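Local structure of GCN5-related N-acetyltransferase (Streptococcus suis, 3G3S) at residues C163-K168 against A201-A206. The protein probably transfers an acetyl group from acetyl-CoA to an amine, as a GCN5-related N-acetyltransferase, although its own substrate is not established. Numbering follows the deposited sequence.
Sequences CVILHK and AKACAA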
loop_
_atom_site.group_PDB
_atom_site.type_symbol
_atom_site.label_atom_id
_atom_site.label_comp_id
_atom_site.label_asym_id
_atom_site.label_seq_id
_atom_site.Cartn_x
_atom_site.Cartn_y
_atom_site.Cartn_z
ATOM N N CYS A 163 3.400 23.745 -5.242
ATOM C CA CYS A 163 3.151 25.168 -5.313
ATOM C C CYS A 163 4.274 25.902 -6.067
ATOM O O CYS A 163 5.418 25.442 -6.146
ATOM C CB CYS A 163 2.925 25.742 -3.927
ATOM S SG CYS A 163 4.318 25.789 -2.967
ATOM N N VAL A 164 3.900 27.048 -6.622
ATOM C CA VAL A 164 4.751 27.862 -7.455
ATOM C C VAL A 164 4.734 29.318 -7.044
ATOM O O VAL A 164 3.799 29.771 -6.403
ATOM C CB VAL A 164 4.299 27.770 -8.932
ATOM C CG1 VAL A 164 4.521 26.391 -9.424
ATOM C CG2 VAL A 164 2.840 28.148 -9.089
ATOM N N ILE A 165 5.795 30.014 -7.413
ATOM C CA ILE A 165 5.939 31.438 -7.171
ATOM C C ILE A 165 5.864 32.117 -8.546
ATOM O O ILE A 165 6.499 31.672 -9.511
ATOM C CB ILE A 165 7.234 31.765 -6.418
ATOM C CG1 ILE A 165 7.072 31.448 -4.928
ATOM C CG2 ILE A 165 7.593 33.251 -6.578
ATOM C CD1 ILE A 165 8.386 31.419 -4.154
ATOM N N LEU A 166 5.033 33.143 -8.649
ATOM C CA LEU A 166 4.886 33.887 -9.881
ATOM C C LEU A 166 5.461 35.289 -9.741
ATOM O O LEU A 166 5.439 35.876 -8.667
ATOM C CB LEU A 166 3.415 34.001 -10.274
ATOM C CG LEU A 166 2.624 32.873 -10.934
ATOM C CD1 LEU A 166 2.809 31.575 -10.208
ATOM C CD2 LEU A 166 1.176 33.284 -10.953
ATOM N N HIS A 167 5.965 35.836 -10.831
ATOM C CA HIS A 167 6.448 37.213 -10.824
ATOM C C HIS A 167 6.189 37.779 -12.192
ATOM O O HIS A 167 6.533 37.143 -13.175
ATOM C CB HIS A 167 7.914 37.246 -10.509
ATOM C CG HIS A 167 8.454 38.621 -10.321
ATOM N ND1 HIS A 167 9.353 39.192 -11.191
ATOM C CD2 HIS A 167 8.224 39.539 -9.354
ATOM C CE1 HIS A 167 9.662 40.402 -10.759
ATOM N NE2 HIS A 167 8.988 40.638 -9.648
ATOM N N LYS A 168 5.552 38.943 -12.266
ATOM C CA LYS A 168 5.188 39.541 -13.570
ATOM C C LYS A 168 4.394 38.556 -14.421
ATOM O O LYS A 168 4.553 38.502 -15.637
ATOM C CB LYS A 168 6.426 40.002 -14.352
ATOM C CG LYS A 168 7.358 40.952 -13.607
ATOM C CD LYS A 168 6.637 42.194 -13.122
ATOM C CE LYS A 168 7.609 43.339 -12.839
ATOM N NZ LYS A 168 8.201 43.929 -14.102
ATOM N N ALA A 201 13.214 29.430 -3.634
ATOM C CA ALA A 201 13.143 27.974 -3.422
ATOM C C ALA A 201 12.731 27.606 -1.985
ATOM O O ALA A 201 11.868 26.763 -1.756
ATOM C CB ALA A 201 14.504 27.334 -3.765
ATOM N N LYS A 202 13.349 28.305 -1.045
ATOM C CA LYS A 202 13.165 28.165 0.391
ATOM C C LYS A 202 11.727 28.512 0.800
ATOM O O LYS A 202 11.122 27.827 1.610
ATOM C CB LYS A 202 14.189 29.100 1.032
ATOM C CG LYS A 202 14.382 29.065 2.507
ATOM C CD LYS A 202 15.482 30.097 2.918
ATOM C CE LYS A 202 15.031 31.573 2.748
ATOM N NZ LYS A 202 16.139 32.598 2.762
ATOM N N ALA A 203 11.173 29.565 0.208
ATOM C CA ALA A 203 9.810 29.960 0.488
ATOM C C ALA A 203 8.794 28.938 -0.030
ATOM O O ALA A 203 7.847 28.601 0.682
ATOM C CB ALA A 203 9.521 31.359 -0.107
ATOM N N CYS A 204 8.945 28.470 -1.269
ATOM C CA CYS A 204 7.984 27.494 -1.790
ATOM C C CYS A 204 8.189 26.107 -1.171
ATOM O O CYS A 204 7.238 25.345 -1.090
ATOM C CB CYS A 204 7.987 27.441 -3.339
ATOM S SG CYS A 204 9.580 27.263 -4.133
ATOM N N ALA A 205 9.425 25.774 -0.782
ATOM C CA ALA A 205 9.708 24.521 -0.105
ATOM C C ALA A 205 9.049 24.576 1.257
ATOM O O ALA A 205 8.355 23.645 1.648
ATOM C CB ALA A 205 11.178 24.310 0.039
ATOM N N ALA A 206 9.206 25.705 1.943
ATOM C CA ALA A 206 8.590 25.842 3.265
ATOM C C ALA A 206 7.088 25.655 3.168
ATOM O O ALA A 206 6.508 24.905 3.943
ATOM C CB ALA A 206 8.955 27.198 3.923
#
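Strand 163-167 and helix 201-206 come nearest at Cys163 and Cys204, where Cys163 CA lies 6.4 Å from Cys204 CA. The axes of the strand and helix segments come within 8.3 Å. They run roughly antiparallel, at 144°. Cys163 and Ile165, on one face of the strand, pack against Ala203 and Cys204 of the helix. No hydrogen bond links the two segments. The contact is small, and apart from the approach of the Cys163 sulfur to a helix carbonyl it is apolar.

The side chains of Cys163, Ile165 and Cys204 all leave the backbone toward the other segment. Cys163 SG lies between its own backbone N and carbonyl carbon (chi1 70°), which lifts the sulfur toward the helix backbone. Cys163 SG sits 3.5 Å from Cys204 O and 4.0 Å from Cys204 CB. The two cysteines do not form a disulfide. Cys204 meets the strand with CB.

Ile165 reaches the helix with the end of its longer branch. CG1 is anti to the carbonyl carbon (chi1 -78°), and the branch runs on extended to CD1. Ile165 CD1 lies 4.1 Å from Cys204 CB and 4.2 Å from Ala203 CB. It therefore touches two successive residues of the helix.

The contact lays helix 200-214 on one face of the GNAT sheet. Strand 162-167 lies between strands 125-128 and 170-181, and Cys204 also touches Ser173 and Ala175 of the latter. On the opposite face of the strand, Val164 packs on Ile129. Leu120 meets both Ile165 and Ala203. Further round the helix, Ala201 and Ala205 pack on helix 226-235, and Ala206 touches both that helix and helix 110-118.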